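Local structure of ATP phosphoribosyltransferase regulatory subunit (Bacillus halodurans, 3OD1) at residues A147-I150 and A151-R155; I341-N345 and E346-E350; A90-V93 and A94-K98; G242-A245 and L246-T250. The protein is probably required, together with HisG, for the first step of histidine biosynthesis and may let histidine regulate ATP phosphoribosyltransferase activity by feedback. All coordinates share one frame; numbering follows the deposited sequence. Where two conformers were deposited one is given.

Along the chain the order is contact 3, contact 1, contact 4, contact 2. Contacts 3, 1 and 4 fall within the histidyl-tRNA synthetase-like part. Contact 3 ends helix 86-94, just before strand 104-113 of the large mixed sheet; contact 1 lies in helix 139-155, packed on two strands of that sheet; contact 4 lies in helix 240-258. Their centres are about 25 to 31 Å apart, and none touches another. Contact 2 belongs to the C-terminal domain with its own parallel sheet, its centre about 48 Å from that of contact 1 and about 72 Å from that of contact 4. Contacts 2 and 3 both meet the second subunit, so both parts of the chain contribute to the dimer.

Contact 1 (A147-I150 and A151-R155); sequences ALMI and AALKR
Ala-152 N donates to Leu-148 O at 2.8 Å, nearly in line with the carbonyl bond, one of four backbone hydrogen bonds that tie 147-150 to 151-155 in the i to i+4 pattern of an alpha-helix. Ala-151 N donates to Ala-147 O and Lys-154 N to Ile-150 O, each at 3.0 Å. Leu-153 N reaches Met-149 O at 2.9 Å, with 165° at the hydrogen.

A second kind of contact is carbon packed on carbonyl oxygen. Leu-153 turns CG to the side of its own backbone N (chi1 -72°), which carries that carbon back along the helix to 3.1 Å from Met-149 O. Lys-154 is set similarly, and its CG lies 3.2 Å from Ile-150 O before the chain bends away. The CB of Ala-152 rests against Leu-148 O at 3.4 Å.

Apolar contact between side chains is slight: Met-149, a selenomethionine, brings CG to 4.2 Å from Leu-153 CD1, so these two residues line one flank of the helix together.

That flank faces the large mixed sheet, where Met-149 and Leu-153 both touch Cys-295 of strand 295-298 and Met-149 also meets Phe-316 of strand 313-319. Helix 21-40 packs on another side, placing Glu-37 against Leu-148 and Ala-151 and Met-34 against Ala-152. At the helix end Arg-155 forms salt bridges with Glu-36 and Glu-37, fastening helix 139-155 to helix 21-40.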
loop_
_atom_site.group_PDB
_atom_site.type_symbol
_atom_site.label_atom_id
_atom_site.label_comp_id
_atom_site.label_asym_id
_atom_site.label_seq_id
_atom_site.Cartn_x
_atom_site.Cartn_y
_atom_site.Cartn_z
ATOM N N ALA B 147 6.891 -22.089 10.823
ATOM C CA ALA B 147 8.321 -21.985 10.555
ATOM C C ALA B 147 8.661 -20.790 9.669
ATOM O O ALA B 147 9.684 -20.144 9.863
ATOM C CB ALA B 147 8.848 -23.286 9.942
ATOM N N LEU B 148 7.814 -20.510 8.685
ATOM C CA LEU B 148 7.989 -19.331 7.849
ATOM C C LEU B 148 7.821 -18.061 8.683
ATOM O O LEU B 148 8.645 -17.156 8.611
ATOM C CB LEU B 148 7.007 -19.349 6.679
ATOM C CG LEU B 148 6.914 -18.095 5.798
ATOM C CD1 LEU B 148 8.296 -17.661 5.301
ATOM C CD2 LEU B 148 5.969 -18.361 4.631
HETATM N N MSE B 149 6.773 -18.004 9.497
HETATM C CA MSE B 149 6.563 -16.835 10.345
HETATM C C MSE B 149 7.790 -16.557 11.212
HETATM O O MSE B 149 8.219 -15.399 11.361
HETATM C CB MSE B 149 5.343 -17.025 11.244
HETATM C CG MSE B 149 4.831 -15.695 11.820
HETATM SE SE MSE B 149 3.225 -15.881 12.919
HETATM C CE MSE B 149 3.949 -16.906 14.396
ATOM N N ILE B 150 8.330 -17.621 11.804
ATOM C CA ILE B 150 9.493 -17.505 12.664
ATOM C C ILE B 150 10.702 -17.027 11.869
ATOM O O ILE B 150 11.473 -16.185 12.338
ATOM C CB ILE B 150 9.794 -18.846 13.384
ATOM C CG1 ILE B 150 8.671 -19.152 14.388
ATOM C CG2 ILE B 150 11.191 -18.814 14.037
ATOM C CD1 ILE B 150 8.771 -20.493 15.076
ATOM N N ALA B 151 10.866 -17.547 10.653
ATOM C CA ALA B 151 12.007 -17.155 9.834
ATOM C C ALA B 151 11.865 -15.705 9.369
ATOM O O ALA B 151 12.852 -14.960 9.270
ATOM C CB ALA B 151 12.167 -18.097 8.658
ATOM N N ALA B 152 10.633 -15.295 9.088
ATOM C CA ALA B 152 10.388 -13.917 8.650
ATOM C C ALA B 152 10.596 -12.932 9.809
ATOM O O ALA B 152 11.202 -11.880 9.636
ATOM C CB ALA B 152 8.979 -13.782 8.073
ATOM N N LEU B 153 10.085 -13.276 10.989
ATOM C CA LEU B 153 10.282 -12.452 12.173
ATOM C C LEU B 153 11.769 -12.266 12.464
ATOM O O LEU B 153 12.212 -11.156 12.727
ATOM C CB LEU B 153 9.572 -13.060 13.379
ATOM C CG LEU B 153 8.053 -12.927 13.292
ATOM C CD1 LEU B 153 7.383 -13.607 14.464
ATOM C CD2 LEU B 153 7.674 -11.449 13.226
ATOM N N LYS B 154 12.525 -13.358 12.393
ATOM C CA LYS B 154 13.977 -13.324 12.547
ATOM C C LYS B 154 14.661 -12.420 11.532
ATOM O O LYS B 154 15.543 -11.637 11.882
ATOM C CB LYS B 154 14.566 -14.734 12.430
ATOM C CG LYS B 154 14.352 -15.588 13.660
ATOM C CD LYS B 154 15.562 -16.460 13.946
ATOM C CE LYS B 154 15.513 -17.766 13.180
ATOM N NZ LYS B 154 16.555 -18.714 13.685
ATOM N N ARG B 155 14.271 -12.538 10.270
ATOM C CA ARG B 155 14.911 -11.753 9.227
ATOM C C ARG B 155 14.608 -10.256 9.405
ATOM O O ARG B 155 15.366 -9.399 8.950
ATOM C CB ARG B 155 14.466 -12.233 7.845
ATOM C CG ARG B 155 15.465 -11.957 6.731
ATOM C CD ARG B 155 14.740 -11.898 5.395
ATOM N NE ARG B 155 15.601 -11.531 4.278
ATOM C CZ ARG B 155 16.047 -12.393 3.369
ATOM N NH1 ARG B 155 15.712 -13.679 3.446
ATOM N NH2 ARG B 155 16.828 -11.967 2.380
#

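Contact 2 (I341-N345 and E346-E350); sequences ILFSN and ERRFE
Arg-347 N donates to Ser-344 O and Arg-348 N to Asn-345 O, both i+3 to i bonds of 3.2 Å with donors well above the carbonyl planes, so the chain turns tightly from strand 339-343 into helix 348-359. With CG anti to the backbone N (chi1 177°), Arg-348 brings its methylenes slantwise to the CD1-CE1 part of the Phe-343 ring. The aliphatic stem does the touching, Arg-348 CG coming to 3.6 Å from Phe-343 CE1; the guanidinium plane stands 85° to the ring. Arg-348 NH1 lies 2.9 Å from Asn-345 OD1, the side chains running alongside. Reduced to a CB, as in an alanine here, Arg-348 would probably leave a gap beside Phe-343 CE1 and Asn-345 OD1 without its NH1 neighbour. Arg-347, the N-cap residue, grips Glu-350 side-on, NE to OE1 at 3.0 Å and NH2 to OE2 at 2.9 Å. Ser-140 and Ser-258 of the second subunit pack on Phe-343 and Arg-348 respectively, and its Lys-251 NZ makes a weak hydrogen bond to Asn-345 OD1. This is the strand-to-helix turn of the beta-alpha-beta crossover 339-343, 348-359 and 365-369, in a C-terminal domain related to class II anticodon-binding domains.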
loop_
_atom_site.group_PDB
_atom_site.type_symbol
_atom_site.label_atom_id
_atom_site.label_comp_id
_atom_site.label_asym_id
_atom_site.label_seq_id
_atom_site.Cartn_x
_atom_site.Cartn_y
_atom_site.Cartn_z
ATOM N N ILE B 341 23.604 19.288 -2.759
ATOM C CA ILE B 341 24.413 20.181 -3.576
ATOM C C ILE B 341 23.627 21.470 -3.767
ATOM O O ILE B 341 22.533 21.454 -4.324
ATOM C CB ILE B 341 24.734 19.561 -4.958
ATOM C CG1 ILE B 341 25.581 18.294 -4.795
ATOM C CG2 ILE B 341 25.446 20.577 -5.852
ATOM C CD1 ILE B 341 25.640 17.425 -6.046
ATOM N N LEU B 342 24.162 22.567 -3.256
ATOM C CA LEU B 342 23.536 23.878 -3.417
ATOM C C LEU B 342 24.184 24.572 -4.600
ATOM O O LEU B 342 25.407 24.691 -4.661
ATOM C CB LEU B 342 23.734 24.729 -2.158
ATOM C CG LEU B 342 23.078 24.192 -0.884
ATOM C CD1 LEU B 342 23.685 24.845 0.350
ATOM C CD2 LEU B 342 21.558 24.395 -0.931
ATOM N N PHE B 343 23.381 25.025 -5.551
ATOM C CA PHE B 343 23.973 25.664 -6.716
ATOM C C PHE B 343 23.394 27.032 -7.007
ATOM O O PHE B 343 22.313 27.367 -6.544
ATOM C CB PHE B 343 23.878 24.765 -7.957
ATOM C CG PHE B 343 22.475 24.547 -8.459
ATOM C CD1 PHE B 343 21.968 25.308 -9.499
ATOM C CD2 PHE B 343 21.674 23.561 -7.912
ATOM C CE1 PHE B 343 20.680 25.099 -9.969
ATOM C CE2 PHE B 343 20.379 23.351 -8.376
ATOM C CZ PHE B 343 19.888 24.119 -9.406
ATOM N N SER B 344 24.147 27.831 -7.755
ATOM C CA SER B 344 23.611 29.054 -8.342
ATOM C C SER B 344 23.577 28.906 -9.859
ATOM O O SER B 344 24.055 27.908 -10.410
ATOM C CB SER B 344 24.425 30.279 -7.938
ATOM O OG SER B 344 25.752 30.199 -8.428
ATOM N N ASN B 345 23.018 29.907 -10.525
ATOM C CA ASN B 345 22.717 29.819 -11.945
ATOM C C ASN B 345 23.910 29.399 -12.786
ATOM O O ASN B 345 23.815 28.470 -13.589
ATOM C CB ASN B 345 22.179 31.158 -12.443
ATOM C CG ASN B 345 21.305 31.013 -13.663
ATOM O OD1 ASN B 345 20.578 30.027 -13.805
ATOM N ND2 ASN B 345 21.365 31.997 -14.553
ATOM N N GLU B 346 25.035 30.072 -12.578
ATOM C CA GLU B 346 26.207 29.908 -13.432
ATOM C C GLU B 346 26.848 28.531 -13.355
ATOM O O GLU B 346 27.490 28.099 -14.306
ATOM C CB GLU B 346 27.245 30.992 -13.138
ATOM C CG GLU B 346 26.772 32.385 -13.491
ATOM C CD GLU B 346 27.752 33.459 -13.063
ATOM O OE1 GLU B 346 27.383 34.652 -13.105
ATOM O OE2 GLU B 346 28.890 33.108 -12.679
ATOM N N ARG B 347 26.678 27.840 -12.233
ATOM C CA ARG B 347 27.248 26.500 -12.100
ATOM C C ARG B 347 26.189 25.388 -12.086
ATOM O O ARG B 347 26.438 24.294 -11.582
ATOM C CB ARG B 347 28.141 26.410 -10.857
ATOM C CG ARG B 347 29.322 27.358 -10.893
ATOM C CD ARG B 347 30.065 27.377 -9.574
ATOM N NE ARG B 347 30.852 26.166 -9.358
ATOM C CZ ARG B 347 31.666 25.983 -8.320
ATOM N NH1 ARG B 347 31.799 26.935 -7.405
ATOM N NH2 ARG B 347 32.349 24.853 -8.196
ATOM N N ARG B 348 25.014 25.673 -12.644
ATOM C CA ARG B 348 23.928 24.697 -12.683
ATOM C C ARG B 348 24.291 23.434 -13.464
ATOM O O ARG B 348 23.969 22.316 -13.051
ATOM C CB ARG B 348 22.649 25.315 -13.265
ATOM C CG ARG B 348 21.513 24.298 -13.397
ATOM C CD ARG B 348 20.255 24.893 -13.996
ATOM N NE ARG B 348 20.485 25.415 -15.339
ATOM C CZ ARG B 348 20.166 26.650 -15.719
ATOM N NH1 ARG B 348 19.597 27.480 -14.852
ATOM N NH2 ARG B 348 20.412 27.055 -16.961
ATOM N N PHE B 349 24.955 23.600 -14.600
ATOM C CA PHE B 349 25.297 22.429 -15.389
ATOM C C PHE B 349 26.275 21.570 -14.605
ATOM O O PHE B 349 26.131 20.352 -14.537
ATOM C CB PHE B 349 25.881 22.816 -16.748
ATOM C CG PHE B 349 26.039 21.651 -17.679
ATOM C CD1 PHE B 349 24.920 20.966 -18.142
ATOM C CD2 PHE B 349 27.303 21.227 -18.080
ATOM C CE1 PHE B 349 25.053 19.883 -18.994
ATOM C CE2 PHE B 349 27.448 20.145 -18.932
ATOM C CZ PHE B 349 26.319 19.471 -19.392
ATOM N N GLU B 350 27.261 22.218 -13.995
ATOM C CA GLU B 350 28.234 21.514 -13.173
ATOM C C GLU B 350 27.574 20.719 -12.055
ATOM O O GLU B 350 27.896 19.549 -11.839
ATOM C CB GLU B 350 29.253 22.491 -12.583
ATOM C CG GLU B 350 30.158 21.857 -11.533
ATOM C CD GLU B 350 31.021 22.878 -10.825
ATOM O OE1 GLU B 350 31.173 23.995 -11.366
ATOM O OE2 GLU B 350 31.544 22.563 -9.732
#

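Contact 3 (A90-V93 and A94-K98); sequences ARLV and ASSLK
At the C-terminal end of helix 86-94, where Leu-92 meets Ser-95 and Leu-97, the chain leaves the helix through a type I beta turn from Ser-95 to Lys-98. Leu-92 O accepts two backbone donors from opposite faces of its carbonyl plane: Leu-97 N at 3.1 Å and Ser-95 N at 3.2 Å. Ala-94 N still makes the regular helical bond to Ala-90 O. With chi1 at -152° Leu-92 swings CD2 toward the turn, where it presses on Leu-97 CG at 3.3 Å and on Ser-96 CB at 3.5 Å, both unusually tight. Ser-95 O is gripped twice by Lys-98, by its N at 3.1 Å and by its NZ at 2.9 Å, again from opposite faces. In the conformer given, one of two, Ser-95 OG donates to Arg-91 O and a water bridges it to Arg-91 NH1; both bonds are to that extent doubtful. Arg-91 itself forms salt bridges with Glu-52 and with Asp-18 of the second subunit. Val-93 O is taken by Arg-309 NH1. Carbonyls that the helix can no longer serve thus find donors in the turn and in Arg-309, whose positive charge would probably suit the negative end of the helix dipole.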
loop_
_atom_site.group_PDB
_atom_site.type_symbol
_atom_site.label_atom_id
_atom_site.label_comp_id
_atom_site.label_asym_id
_atom_site.label_seq_id
_atom_site.Cartn_x
_atom_site.Cartn_y
_atom_site.Cartn_z
ATOM N N ALA B 90 -9.771 -15.766 -0.032
ATOM C CA ALA B 90 -10.657 -16.902 -0.286
ATOM C C ALA B 90 -11.545 -16.621 -1.502
ATOM O O ALA B 90 -11.730 -17.490 -2.363
ATOM C CB ALA B 90 -11.501 -17.218 0.944
ATOM N N ARG B 91 -12.087 -15.406 -1.574
ATOM C CA ARG B 91 -12.885 -15.002 -2.733
ATOM C C ARG B 91 -12.068 -15.106 -4.016
ATOM O O ARG B 91 -12.536 -15.617 -5.032
ATOM C CB ARG B 91 -13.437 -13.573 -2.585
ATOM C CG ARG B 91 -14.281 -13.114 -3.810
ATOM C CD ARG B 91 -14.786 -11.662 -3.700
ATOM N NE ARG B 91 -13.714 -10.719 -3.369
ATOM C CZ ARG B 91 -12.629 -10.507 -4.110
ATOM N NH1 ARG B 91 -12.456 -11.160 -5.252
ATOM N NH2 ARG B 91 -11.704 -9.641 -3.700
ATOM N N LEU B 92 -10.840 -14.611 -3.957
ATOM C CA LEU B 92 -9.964 -14.579 -5.120
ATOM C C LEU B 92 -9.720 -16.000 -5.595
ATOM O O LEU B 92 -9.847 -16.304 -6.785
ATOM C CB LEU B 92 -8.647 -13.911 -4.724
ATOM C CG LEU B 92 -7.805 -13.161 -5.748
ATOM C CD1 LEU B 92 -6.545 -12.662 -5.080
ATOM C CD2 LEU B 92 -7.461 -14.075 -6.898
ATOM N N VAL B 93 -9.383 -16.868 -4.646
ATOM C CA VAL B 93 -9.083 -18.270 -4.911
ATOM C C VAL B 93 -10.237 -19.021 -5.569
ATOM O O VAL B 93 -10.004 -19.830 -6.467
ATOM C CB VAL B 93 -8.664 -19.009 -3.618
ATOM C CG1 VAL B 93 -8.568 -20.519 -3.855
ATOM C CG2 VAL B 93 -7.338 -18.457 -3.113
ATOM N N ALA B 94 -11.467 -18.764 -5.124
ATOM C CA ALA B 94 -12.628 -19.478 -5.650
ATOM C C ALA B 94 -13.142 -18.888 -6.963
ATOM O O ALA B 94 -14.043 -19.448 -7.569
ATOM C CB ALA B 94 -13.752 -19.516 -4.629
ATOM N N SER B 95 -12.576 -17.769 -7.402
ATOM C CA SER B 95 -13.050 -17.132 -8.632
ATOM C C SER B 95 -11.932 -16.904 -9.646
ATOM O O SER B 95 -11.739 -17.726 -10.538
ATOM C CB SER B 95 -13.757 -15.818 -8.312
ATOM O OG SER B 95 -12.900 -14.945 -7.611
ATOM N N SER B 96 -11.216 -15.789 -9.502
ATOM C CA SER B 96 -10.097 -15.414 -10.376
ATOM C C SER B 96 -9.077 -16.542 -10.561
ATOM O O SER B 96 -8.508 -16.715 -11.639
ATOM C CB SER B 96 -9.366 -14.183 -9.803
ATOM O OG SER B 96 -10.186 -13.016 -9.731
ATOM N N LEU B 97 -8.830 -17.292 -9.493
ATOM C CA LEU B 97 -7.805 -18.324 -9.515
ATOM C C LEU B 97 -8.406 -19.712 -9.424
ATOM O O LEU B 97 -7.729 -20.636 -8.984
ATOM C CB LEU B 97 -6.846 -18.148 -8.334
ATOM C CG LEU B 97 -6.074 -16.843 -8.158
ATOM C CD1 LEU B 97 -5.320 -16.862 -6.826
ATOM C CD2 LEU B 97 -5.128 -16.608 -9.322
ATOM N N LYS B 98 -9.670 -19.864 -9.821
ATOM C CA LYS B 98 -10.353 -21.145 -9.651
ATOM C C LYS B 98 -9.681 -22.255 -10.443
ATOM O O LYS B 98 -9.732 -23.426 -10.055
ATOM C CB LYS B 98 -11.841 -21.048 -10.009
ATOM C CG LYS B 98 -12.144 -20.550 -11.414
ATOM C CD LYS B 98 -13.647 -20.567 -11.650
ATOM C CE LYS B 98 -14.071 -19.554 -12.703
ATOM N NZ LYS B 98 -14.032 -18.149 -12.199
HETATM O O HOH W 1 -14.000 -12.369 -7.366
#

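Contact 4 (G242-A245 and L246-T250); sequences GKTA and LAEMT
Ala-247 N donates to Lys-243 O at 3.0 Å, and Glu-248 N to Thr-244 O is equally short, no backbone bond between 242-245 and 246-250 being shorter. Leu-246 N to Gly-242 O and Met-249 N to Ala-245 O complete a regular i to i+4 series; the former is the straightest, 166° at the hydrogen.

Several side chains fold back over these carbonyls. Leu-246 holds CG beside its own backbone N (chi1 -77°), which sets CG 3.5 Å from Gly-242 O, with CD1 close by. Glu-248 follows the same course, its CG resting 3.5 Å from Thr-244 O, and then extends alongside Thr-244, bringing OE2 to 4.0 Å from CG2. The polar ends have other partners: Thr-244 OG1 bonds back to Glu-240 O, one turn earlier in the same helix, and Glu-248 OE1 bonds His-167 NE2. Met-249, a selenomethionine, bends at chi3 (-48°) and returns its CE to 3.7 Å from Ala-245 O. Further along, Thr-250 OG1 donates to Ala-247 O.

One side of helix 240-258 is buried here, while Lys-243, Thr-244 and Ala-247 stay at the surface. Leu-246 packs on Ile-230 and Ala-233 of helix 228-234 and on Tyr-170 of helix 168-179, while Ala-245 and Met-249 meet His-167 at the end of strand 162-167, joining this helix to the large mixed sheet.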
loop_
_atom_site.group_PDB
_atom_site.type_symbol
_atom_site.label_atom_id
_atom_site.label_comp_id
_atom_site.label_asym_id
_atom_site.label_seq_id
_atom_site.Cartn_x
_atom_site.Cartn_y
_atom_site.Cartn_z
ATOM N N GLY B 242 -10.180 -35.937 20.888
ATOM C CA GLY B 242 -9.145 -35.425 21.763
ATOM C C GLY B 242 -7.785 -36.027 21.462
ATOM O O GLY B 242 -6.769 -35.323 21.435
ATOM N N LYS B 243 -7.756 -37.337 21.234
ATOM C CA LYS B 243 -6.500 -38.015 20.918
ATOM C C LYS B 243 -5.938 -37.555 19.571
ATOM O O LYS B 243 -4.728 -37.405 19.415
ATOM C CB LYS B 243 -6.662 -39.543 20.960
ATOM C CG LYS B 243 -6.369 -40.145 22.334
ATOM C CD LYS B 243 -6.399 -41.672 22.330
ATOM C CE LYS B 243 -7.806 -42.205 22.542
ATOM N NZ LYS B 243 -7.840 -43.697 22.576
ATOM N N THR B 244 -6.832 -37.337 18.611
ATOM C CA THR B 244 -6.466 -36.816 17.299
ATOM C C THR B 244 -5.820 -35.429 17.381
ATOM O O THR B 244 -4.761 -35.196 16.802
ATOM C CB THR B 244 -7.694 -36.731 16.383
ATOM O OG1 THR B 244 -8.213 -38.048 16.159
ATOM C CG2 THR B 244 -7.327 -36.094 15.051
ATOM N N ALA B 245 -6.464 -34.507 18.089
ATOM C CA ALA B 245 -5.909 -33.158 18.261
ATOM C C ALA B 245 -4.527 -33.203 18.904
ATOM O O ALA B 245 -3.601 -32.523 18.458
ATOM C CB ALA B 245 -6.847 -32.292 19.080
ATOM N N LEU B 246 -4.383 -34.013 19.946
ATOM C CA LEU B 246 -3.090 -34.169 20.597
ATOM C C LEU B 246 -2.049 -34.717 19.611
ATOM O O LEU B 246 -0.886 -34.322 19.645
ATOM C CB LEU B 246 -3.211 -35.079 21.823
ATOM C CG LEU B 246 -3.814 -34.456 23.088
ATOM C CD1 LEU B 246 -4.443 -35.512 23.991
ATOM C CD2 LEU B 246 -2.772 -33.649 23.842
ATOM N N ALA B 247 -2.475 -35.620 18.730
ATOM C CA ALA B 247 -1.560 -36.229 17.768
ATOM C C ALA B 247 -1.069 -35.218 16.747
ATOM O O ALA B 247 0.078 -35.281 16.294
ATOM C CB ALA B 247 -2.225 -37.410 17.061
ATOM N N GLU B 248 -1.946 -34.292 16.375
ATOM C CA GLU B 248 -1.578 -33.243 15.436
ATOM C C GLU B 248 -0.569 -32.291 16.064
ATOM O O GLU B 248 0.375 -31.847 15.405
ATOM C CB GLU B 248 -2.819 -32.507 14.946
ATOM C CG GLU B 248 -3.675 -33.385 14.057
ATOM C CD GLU B 248 -4.989 -32.750 13.689
ATOM O OE1 GLU B 248 -5.340 -31.711 14.289
ATOM O OE2 GLU B 248 -5.674 -33.290 12.799
HETATM N N MSE B 249 -0.749 -32.005 17.348
HETATM C CA MSE B 249 0.213 -31.173 18.046
HETATM C C MSE B 249 1.574 -31.843 18.173
HETATM O O MSE B 249 2.602 -31.188 18.023
HETATM C CB MSE B 249 -0.327 -30.684 19.392
HETATM C CG MSE B 249 -0.893 -29.257 19.283
HETATM SE SE MSE B 249 -1.773 -28.648 20.903
HETATM C CE MSE B 249 -2.898 -30.210 21.227
ATOM N N THR B 250 1.592 -33.146 18.421
ATOM C CA THR B 250 2.866 -33.844 18.557
ATOM C C THR B 250 3.600 -33.935 17.221
ATOM O O THR B 250 4.804 -33.697 17.151
ATOM C CB THR B 250 2.704 -35.256 19.174
ATOM O OG1 THR B 250 2.106 -36.140 18.218
ATOM C CG2 THR B 250 1.835 -35.182 20.414
#